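Local coordinates for protein Protease/Reverse transcriptase/ribonuclease H (Eastern chimpanzee simian foamy virus, PDB 7KSF) that probably cleaves viral polyproteins as an aspartic protease and copies the RNA genome into DNA as a reverse transcriptase with an attached ribonuclease H, at residues R209-L223 with C276-P288. The protein carries 1 engineered substitution. Sequence-based numbering, arbitrary orientation.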
ATOM      1  N   ARG A 209       4.324  14.218  -9.671  1.00 88.74           N
ATOM      2  CA  ARG A 209       4.765  13.225 -10.637  1.00 91.19           C
ATOM      3  C   ARG A 209       3.868  13.294 -11.864  1.00 87.52           C
ATOM      4  O   ARG A 209       2.668  13.564 -11.757  1.00 82.15           O
ATOM      5  CB  ARG A 209       4.752  11.813 -10.037  1.00 86.93           C
ATOM      6  CG  ARG A 209       3.442  11.430  -9.372  1.00 93.52           C
ATOM      7  CD  ARG A 209       3.557  10.124  -8.593  1.00108.78           C
ATOM      8  NE  ARG A 209       3.952   8.997  -9.435  1.00126.89           N
ATOM      9  CZ  ARG A 209       3.099   8.199 -10.069  1.00121.95           C
ATOM     10  NH1 ARG A 209       1.793   8.402  -9.965  1.00121.21           N
ATOM     11  NH2 ARG A 209       3.550   7.198 -10.812  1.00110.00           N
ATOM     12  N   MET A 210       4.461  13.063 -13.031  1.00 93.98           N
ATOM     13  CA  MET A 210       3.742  13.169 -14.291  1.00 82.49           C
ATOM     14  C   MET A 210       3.040  11.858 -14.625  1.00 87.72           C
ATOM     15  O   MET A 210       3.453  10.776 -14.196  1.00 92.37           O
ATOM     16  CB  MET A 210       4.692  13.553 -15.427  1.00 77.26           C
ATOM     17  CG  MET A 210       5.659  12.457 -15.849  1.00 76.85           C
ATOM     18  SD  MET A 210       6.587  12.874 -17.338  1.00 73.82           S
ATOM     19  CE  MET A 210       7.475  11.347 -17.623  1.00 69.11           C
ATOM     20  N   VAL A 211       1.959  11.969 -15.397  1.00 78.20           N
ATOM     21  CA  VAL A 211       1.158  10.822 -15.809  1.00 86.52           C
ATOM     22  C   VAL A 211       0.858  10.955 -17.295  1.00 80.03           C
ATOM     23  O   VAL A 211       0.440  12.023 -17.754  1.00 77.23           O
ATOM     24  CB  VAL A 211      -0.150  10.711 -15.001  1.00 93.98           C
ATOM     25  CG1 VAL A 211      -1.017   9.588 -15.547  1.00 92.26           C
ATOM     26  CG2 VAL A 211       0.150  10.483 -13.527  1.00106.20           C
ATOM     27  N   LEU A 212       1.068   9.877 -18.043  1.00 76.61           N
ATOM     28  CA  LEU A 212       0.812   9.860 -19.476  1.00 80.58           C
ATOM     29  C   LEU A 212      -0.540   9.219 -19.758  1.00 88.39           C
ATOM     30  O   LEU A 212      -0.941   8.263 -19.084  1.00 86.71           O
ATOM     31  CB  LEU A 212       1.912   9.106 -20.218  1.00 74.94           C
ATOM     32  CG  LEU A 212       3.275   9.796 -20.211  1.00 73.97           C
ATOM     33  CD1 LEU A 212       4.327   8.889 -20.811  1.00 86.06           C
ATOM     34  CD2 LEU A 212       3.210  11.112 -20.969  1.00 74.72           C
ATOM     35  N   ASP A 213      -1.237   9.747 -20.762  1.00 88.96           N
ATOM     36  CA  ASP A 213      -2.564   9.270 -21.146  1.00 82.01           C
ATOM     37  C   ASP A 213      -2.407   8.418 -22.403  1.00 78.59           C
ATOM     38  O   ASP A 213      -2.513   8.906 -23.527  1.00 87.40           O
ATOM     39  CB  ASP A 213      -3.508  10.444 -21.370  1.00 80.52           C
ATOM     40  CG  ASP A 213      -4.943  10.009 -21.559  1.00 77.52           C
ATOM     41  OD1 ASP A 213      -5.300   8.935 -21.038  1.00 88.20           O
ATOM     42  OD2 ASP A 213      -5.712  10.739 -22.219  1.00 77.42           O
ATOM     43  N   TYR A 214      -2.165   7.121 -22.200  1.00 77.45           N
ATOM     44  CA  TYR A 214      -1.833   6.203 -23.279  1.00 77.87           C
ATOM     45  C   TYR A 214      -3.025   5.402 -23.783  1.00 86.75           C
ATOM     46  O   TYR A 214      -2.844   4.489 -24.594  1.00 80.38           O
ATOM     47  CB  TYR A 214      -0.725   5.247 -22.828  1.00 76.63           C
ATOM     48  CG  TYR A 214       0.667   5.779 -23.054  1.00 83.47           C
ATOM     49  CD1 TYR A 214       0.968   6.527 -24.185  1.00 83.67           C
ATOM     50  CD2 TYR A 214       1.683   5.535 -22.141  1.00 74.21           C
ATOM     51  CE1 TYR A 214       2.239   7.012 -24.399  1.00 73.95           C
ATOM     52  CE2 TYR A 214       2.957   6.017 -22.347  1.00 73.15           C
ATOM     53  CZ  TYR A 214       3.228   6.756 -23.476  1.00 72.56           C
ATOM     54  OH  TYR A 214       4.496   7.242 -23.687  1.00 71.35           O
ATOM     55  N   ARG A 215      -4.243   5.720 -23.334  1.00 89.68           N
ATOM     56  CA  ARG A 215      -5.405   4.956 -23.769  1.00 80.84           C
ATOM     57  C   ARG A 215      -5.720   5.168 -25.244  1.00 86.06           C
ATOM     58  O   ARG A 215      -6.489   4.390 -25.816  1.00 94.20           O
ATOM     59  CB  ARG A 215      -6.624   5.308 -22.910  1.00 85.21           C
ATOM     60  CG  ARG A 215      -6.888   6.794 -22.757  1.00 88.42           C
ATOM     61  CD  ARG A 215      -7.854   7.062 -21.607  1.00 94.70           C
ATOM     62  NE  ARG A 215      -7.942   8.483 -21.277  1.00 87.86           N
ATOM     63  CZ  ARG A 215      -8.591   8.967 -20.224  1.00 78.54           C
ATOM     64  NH1 ARG A 215      -9.211   8.142 -19.390  1.00 79.47           N
ATOM     65  NH2 ARG A 215      -8.619  10.275 -19.998  1.00 86.80           N
ATOM     66  N   GLU A 216      -5.147   6.198 -25.870  1.00 85.15           N
ATOM     67  CA  GLU A 216      -5.323   6.384 -27.304  1.00 84.53           C
ATOM     68  C   GLU A 216      -4.453   5.421 -28.102  1.00 84.66           C
ATOM     69  O   GLU A 216      -4.854   4.961 -29.175  1.00 85.75           O
ATOM     70  CB  GLU A 216      -5.012   7.831 -27.691  1.00 85.68           C
ATOM     71  CG  GLU A 216      -6.029   8.826 -27.168  1.00106.58           C
ATOM     72  CD  GLU A 216      -7.424   8.554 -27.695  1.00108.66           C
ATOM     73  OE1 GLU A 216      -7.550   8.142 -28.868  1.00100.05           O
ATOM     74  OE2 GLU A 216      -8.396   8.742 -26.931  1.00125.39           O
ATOM     75  N   VAL A 217      -3.258   5.113 -27.595  1.00 86.22           N
ATOM     76  CA  VAL A 217      -2.398   4.155 -28.279  1.00 85.56           C
ATOM     77  C   VAL A 217      -2.838   2.725 -27.987  1.00 85.14           C
ATOM     78  O   VAL A 217      -2.690   1.840 -28.837  1.00 86.52           O
ATOM     79  CB  VAL A 217      -0.931   4.385 -27.882  1.00106.81           C
ATOM     80  CG1 VAL A 217      -0.006   3.557 -28.754  1.00 87.62           C
ATOM     81  CG2 VAL A 217      -0.581   5.859 -27.981  1.00 95.36           C
ATOM     82  N   ASN A 218      -3.395   2.474 -26.797  1.00 84.55           N
ATOM     83  CA  ASN A 218      -3.754   1.111 -26.423  1.00 91.02           C
ATOM     84  C   ASN A 218      -4.920   0.579 -27.249  1.00 96.14           C
ATOM     85  O   ASN A 218      -4.990  -0.628 -27.506  1.00 91.92           O
ATOM     86  CB  ASN A 218      -4.078   1.055 -24.930  1.00 96.39           C
ATOM     87  CG  ASN A 218      -2.930   1.541 -24.066  1.00 82.45           C
ATOM     88  OD1 ASN A 218      -1.775   1.534 -24.489  1.00 81.82           O
ATOM     89  ND2 ASN A 218      -3.245   1.973 -22.850  1.00 80.70           N
ATOM     90  N   LYS A 219      -5.844   1.452 -27.666  1.00 95.09           N
ATOM     91  CA  LYS A 219      -6.915   1.028 -28.563  1.00 88.05           C
ATOM     92  C   LYS A 219      -6.374   0.574 -29.914  1.00 87.96           C
ATOM     93  O   LYS A 219      -7.039  -0.205 -30.607  1.00101.33           O
ATOM     94  CB  LYS A 219      -7.922   2.163 -28.758  1.00 86.64           C
ATOM     95  CG  LYS A 219      -7.441   3.250 -29.707  1.00 86.28           C
ATOM     96  CD  LYS A 219      -8.427   4.405 -29.789  1.00 85.86           C
ATOM     97  CE  LYS A 219      -7.933   5.476 -30.749  1.00 85.89           C
ATOM     98  NZ  LYS A 219      -8.840   6.656 -30.782  1.00 86.38           N
ATOM     99  N   THR A 220      -5.186   1.045 -30.294  1.00 88.26           N
ATOM    100  CA  THR A 220      -4.571   0.643 -31.554  1.00 89.35           C
ATOM    101  C   THR A 220      -3.825  -0.676 -31.408  1.00 90.56           C
ATOM    102  O   THR A 220      -4.021  -1.602 -32.202  1.00 92.04           O
ATOM    103  CB  THR A 220      -3.619   1.737 -32.039  1.00 89.48           C
ATOM    104  OG1 THR A 220      -4.374   2.855 -32.526  1.00 90.05           O
ATOM    105  CG2 THR A 220      -2.718   1.210 -33.145  1.00 91.50           C
ATOM    106  N   ILE A 221      -2.961  -0.747 -30.391  1.00 90.54           N
ATOM    107  CA  ILE A 221      -2.146  -1.971 -30.126  1.00 92.76           C
ATOM    108  C   ILE A 221      -3.078  -3.105 -29.676  1.00 96.67           C
ATOM    109  O   ILE A 221      -3.780  -2.923 -28.663  1.00 98.43           O
ATOM    110  CB  ILE A 221      -1.050  -1.683 -29.079  1.00 90.99           C
ATOM    111  CG1 ILE A 221       0.189  -1.047 -29.713  1.00 89.10           C
ATOM    112  CG2 ILE A 221      -0.704  -2.945 -28.301  1.00 92.19           C
ATOM    113  CD1 ILE A 221      -0.076   0.284 -30.372  1.00 87.46           C
ATOM    114  N   PRO A 222      -3.113  -4.257 -30.383  1.00104.28           N
ATOM    115  CA  PRO A 222      -3.975  -5.377 -29.999  1.00116.24           C
ATOM    116  C   PRO A 222      -3.332  -6.208 -28.879  1.00112.08           C
ATOM    117  O   PRO A 222      -2.124  -6.154 -28.734  1.00106.00           O
ATOM    118  CB  PRO A 222      -4.041  -6.201 -31.292  1.00119.42           C
ATOM    119  CG  PRO A 222      -2.693  -5.970 -31.937  1.00101.75           C
ATOM    120  CD  PRO A 222      -2.333  -4.541 -31.592  1.00 98.41           C
ATOM    121  N   LEU A 223      -4.151  -6.948 -28.124  1.00127.22           N
ATOM    122  CA  LEU A 223      -3.646  -7.793 -27.009  1.00120.74           C
ATOM    123  C   LEU A 223      -3.006  -9.062 -27.585  1.00145.53           C
ATOM    124  O   LEU A 223      -3.717 -10.081 -27.698  1.00167.68           O
ATOM    125  CB  LEU A 223      -4.812  -8.137 -26.076  1.00131.28           C
ATOM    126  CG  LEU A 223      -5.036  -7.164 -24.919  1.00115.20           C
ATOM    127  CD1 LEU A 223      -5.908  -7.794 -23.844  1.00117.14           C
ATOM    128  CD2 LEU A 223      -3.710  -6.708 -24.332  1.00112.04           C
ATOM    129  N   CYS A 276      10.885  10.974 -26.719  1.00 69.46           N
ATOM    130  CA  CYS A 276      10.473   9.598 -26.950  1.00 68.61           C
ATOM    131  C   CYS A 276      11.087   8.697 -25.887  1.00 67.42           C
ATOM    132  O   CYS A 276      12.097   9.033 -25.263  1.00 68.96           O
ATOM    133  CB  CYS A 276      10.873   9.118 -28.351  1.00 71.64           C
ATOM    134  SG  CYS A 276      10.000   9.948 -29.694  1.00 81.23           S
ATOM    135  N   TRP A 277      10.460   7.541 -25.689  1.00 67.30           N
ATOM    136  CA  TRP A 277      10.874   6.593 -24.663  1.00 66.36           C
ATOM    137  C   TRP A 277      11.821   5.553 -25.245  1.00 66.40           C
ATOM    138  O   TRP A 277      11.513   4.921 -26.260  1.00 73.20           O
ATOM    139  CB  TRP A 277       9.662   5.898 -24.040  1.00 66.85           C
ATOM    140  CG  TRP A 277       8.896   6.755 -23.093  1.00 66.81           C
ATOM    141  CD1 TRP A 277       7.868   7.595 -23.399  1.00 67.62           C
ATOM    142  CD2 TRP A 277       9.088   6.853 -21.679  1.00 66.18           C
ATOM    143  NE1 TRP A 277       7.409   8.215 -22.262  1.00 67.41           N
ATOM    144  CE2 TRP A 277       8.143   7.776 -21.192  1.00 66.52           C
ATOM    145  CE3 TRP A 277       9.972   6.251 -20.776  1.00 65.62           C
ATOM    146  CZ2 TRP A 277       8.053   8.110 -19.843  1.00 66.34           C
ATOM    147  CZ3 TRP A 277       9.881   6.586 -19.438  1.00 65.34           C
ATOM    148  CH2 TRP A 277       8.928   7.505 -18.985  1.00 65.88           C
ATOM    149  N   THR A 278      12.972   5.381 -24.594  1.00 65.87           N
ATOM    150  CA  THR A 278      13.868   4.281 -24.929  1.00 66.31           C
ATOM    151  C   THR A 278      13.391   2.970 -24.317  1.00 67.20           C
ATOM    152  O   THR A 278      13.587   1.902 -24.910  1.00 68.05           O
ATOM    153  CB  THR A 278      15.288   4.598 -24.450  1.00 65.68           C
ATOM    154  OG1 THR A 278      15.749   5.797 -25.083  1.00 65.60           O
ATOM    155  CG2 THR A 278      16.241   3.460 -24.781  1.00 67.28           C
ATOM    156  N   ARG A 279      12.755   3.035 -23.156  1.00 66.41           N
ATOM    157  CA  ARG A 279      12.300   1.866 -22.425  1.00 66.83           C
ATOM    158  C   ARG A 279      10.777   1.801 -22.440  1.00 67.16           C
ATOM    159  O   ARG A 279      10.097   2.684 -22.969  1.00 67.07           O
ATOM    160  CB  ARG A 279      12.833   1.902 -20.992  1.00 66.28           C
ATOM    161  CG  ARG A 279      14.241   2.458 -20.878  1.00 65.66           C
ATOM    162  CD  ARG A 279      15.269   1.518 -21.481  1.00 66.62           C
ATOM    163  NE  ARG A 279      16.634   1.940 -21.181  1.00 73.48           N
ATOM    164  CZ  ARG A 279      17.254   1.694 -20.031  1.00 71.65           C
ATOM    165  NH1 ARG A 279      16.626   1.035 -19.071  1.00 65.50           N
ATOM    166  NH2 ARG A 279      18.497   2.113 -19.843  1.00 86.46           N
ATOM    167  N   LEU A 280      10.242   0.740 -21.852  1.00 67.30           N
ATOM    168  CA  LEU A 280       8.795   0.606 -21.750  1.00 67.64           C
ATOM    169  C   LEU A 280       8.241   1.706 -20.848  1.00 67.59           C
ATOM    170  O   LEU A 280       8.801   1.974 -19.780  1.00 69.50           O
ATOM    171  CB  LEU A 280       8.409  -0.764 -21.190  1.00 68.04           C
ATOM    172  CG  LEU A 280       8.714  -2.025 -21.999  1.00 68.60           C
ATOM    173  CD1 LEU A 280       8.406  -3.246 -21.155  1.00 70.84           C
ATOM    174  CD2 LEU A 280       7.909  -2.055 -23.288  1.00 69.99           C
ATOM    175  N   PRO A 281       7.156   2.368 -21.247  1.00 68.41           N
ATOM    176  CA  PRO A 281       6.560   3.397 -20.390  1.00 69.07           C
ATOM    177  C   PRO A 281       5.370   2.886 -19.590  1.00 70.97           C
ATOM    178  O   PRO A 281       4.716   1.913 -19.977  1.00 71.45           O
ATOM    179  CB  PRO A 281       6.140   4.476 -21.394  1.00 69.17           C
ATOM    180  CG  PRO A 281       6.001   3.740 -22.735  1.00 69.40           C
ATOM    181  CD  PRO A 281       6.525   2.335 -22.574  1.00 69.31           C
ATOM    182  N   GLN A 282       5.094   3.531 -18.460  1.00 75.10           N
ATOM    183  CA  GLN A 282       3.956   3.163 -17.631  1.00 72.27           C
ATOM    184  C   GLN A 282       2.669   3.723 -18.221  1.00 73.79           C
ATOM    185  O   GLN A 282       2.653   4.816 -18.796  1.00 77.20           O
ATOM    186  CB  GLN A 282       4.148   3.667 -16.201  1.00 96.43           C
ATOM    187  CG  GLN A 282       4.454   5.151 -16.098  1.00103.99           C
ATOM    188  CD  GLN A 282       4.935   5.550 -14.715  1.00108.99           C
ATOM    189  OE1 GLN A 282       5.111   4.705 -13.837  1.00 98.97           O
ATOM    190  NE2 GLN A 282       5.157   6.843 -14.516  1.00105.44           N
ATOM    191  N   GLY A 283       1.580   3.038 -18.145  1.00 79.70           N
ATOM    192  CA  GLY A 283       0.324   3.366 -18.780  1.00 89.29           C
ATOM    193  C   GLY A 283       0.156   2.795 -20.172  1.00 79.78           C
ATOM    194  O   GLY A 283      -0.929   2.928 -20.752  1.00 76.34           O
ATOM    195  N   PHE A 284       1.196   2.174 -20.726  1.00 79.26           N
ATOM    196  CA  PHE A 284       1.128   1.517 -22.022  1.00 77.24           C
ATOM    197  C   PHE A 284       0.359   0.200 -21.907  1.00 83.16           C
ATOM    198  O   PHE A 284       0.181  -0.350 -20.816  1.00 82.54           O
ATOM    199  CB  PHE A 284       2.538   1.272 -22.570  1.00 76.54           C
ATOM    200  CG  PHE A 284       2.566   0.646 -23.938  1.00 81.55           C
ATOM    201  CD1 PHE A 284       2.901  -0.691 -24.098  1.00 78.95           C
ATOM    202  CD2 PHE A 284       2.254   1.389 -25.062  1.00 84.46           C
ATOM    203  CE1 PHE A 284       2.926  -1.269 -25.353  1.00 80.65           C
ATOM    204  CE2 PHE A 284       2.279   0.818 -26.322  1.00100.09           C
ATOM    205  CZ  PHE A 284       2.617  -0.514 -26.468  1.00 95.62           C
ATOM    206  N   LEU A 285      -0.097  -0.302 -23.055  1.00 83.10           N
ATOM    207  CA  LEU A 285      -0.977  -1.466 -23.061  1.00 83.22           C
ATOM    208  C   LEU A 285      -0.235  -2.736 -22.651  1.00 82.47           C
ATOM    209  O   LEU A 285      -0.706  -3.489 -21.794  1.00 82.51           O
ATOM    210  CB  LEU A 285      -1.613  -1.636 -24.440  1.00 87.24           C
ATOM    211  CG  LEU A 285      -2.719  -2.685 -24.540  1.00100.66           C
ATOM    212  CD1 LEU A 285      -3.830  -2.394 -23.538  1.00107.94           C
ATOM    213  CD2 LEU A 285      -3.275  -2.759 -25.952  1.00103.31           C
ATOM    214  N   ASN A 286       0.926  -2.988 -23.254  1.00 82.21           N
ATOM    215  CA  ASN A 286       1.646  -4.240 -23.058  1.00 81.77           C
ATOM    216  C   ASN A 286       2.815  -4.132 -22.086  1.00 85.84           C
ATOM    217  O   ASN A 286       3.491  -5.137 -21.844  1.00 77.99           O
ATOM    218  CB  ASN A 286       2.154  -4.770 -24.400  1.00110.24           C
ATOM    219  CG  ASN A 286       1.039  -5.261 -25.291  1.00106.57           C
ATOM    220  OD1 ASN A 286      -0.068  -5.528 -24.826  1.00123.05           O
ATOM    221  ND2 ASN A 286       1.321  -5.384 -26.582  1.00 92.27           N
ATOM    222  N   SER A 287       3.075  -2.949 -21.531  1.00 86.28           N
ATOM    223  CA  SER A 287       4.195  -2.799 -20.602  1.00 75.82           C
ATOM    224  C   SER A 287       4.063  -3.676 -19.362  1.00 74.92           C
ATOM    225  O   SER A 287       5.046  -4.348 -19.007  1.00 74.26           O
ATOM    226  CB  SER A 287       4.366  -1.325 -20.230  1.00 74.39           C
ATOM    227  OG  SER A 287       4.914  -0.586 -21.306  1.00 81.08           O
ATOM    228  N   PRO A 288       2.921  -3.730 -18.661  1.00 74.96           N
ATOM    229  CA  PRO A 288       2.843  -4.623 -17.494  1.00 74.21           C
ATOM    230  C   PRO A 288       3.024  -6.091 -17.841  1.00 74.14           C
ATOM    231  O   PRO A 288       3.641  -6.832 -17.066  1.00 73.52           O
ATOM    232  CB  PRO A 288       1.440  -4.348 -16.935  1.00 72.82           C
ATOM    233  CG  PRO A 288       1.099  -2.994 -17.423  1.00 73.96           C
ATOM    234  CD  PRO A 288       1.703  -2.912 -18.788  1.00 75.35           C
TER
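Y214 meets the type II turn from P281 to F284 with its ring edge: the carbonyl oxygen of Q282 and the carbonyl carbon of G283 lie near the ring plane, and Y214 CE2 rests 3.7 Å from P281 CB, the two side chains crossing at about a right angle. A tyrosine suits this place because its ring edge lies along the turn backbone while its hydroxyl reaches a weak hydrogen bond to the carbonyl of T266. Glycine fits the third position of the turn, where G283 takes a positive phi (90°): a CB there would be jammed against the carbonyl oxygen of Q282 and would face L212 O and the Y214 ring.

N218, one helical turn further on, bonds the same turn. Its ND2 donates to G283 O at 3.3 Å, almost straight (175°), with the oxygen in the amide plane and the donor in the carbonyl plane. With CG lying beside the backbone N (chi1 -57°), the amide is directed at the turn, and the N218 and L285 side chains slide past each other in opposite directions. Branched aliphatics complete this end: V217 CG1 meets the edge of the F284 ring, the I221 side chain crosses F284 at about a right angle, CG1 touching CZ at 4.1 Å, and L223 CD2 packs on L285 CG.

On the strand 209-212, L212 crosses W277 obliquely, its CD1 3.9 Å from W277 CZ2, while the extended chain of M210, meeting the indole head-on, brings CE to 4.0 Å from that carbon. P281 CB covers the centre of one indole face. Beyond them R209 NH2 and Q282 NE2 approach to 4.1 Å without bonding, their planes steeply inclined.

The turn overlaps the LPQG motif (L280 to G283) of retroviral reverse transcriptases, joined here to the fingers strand; in relatives the corresponding arginine and glutamine border the incoming nucleotide, consistent with a dNTP pocket here.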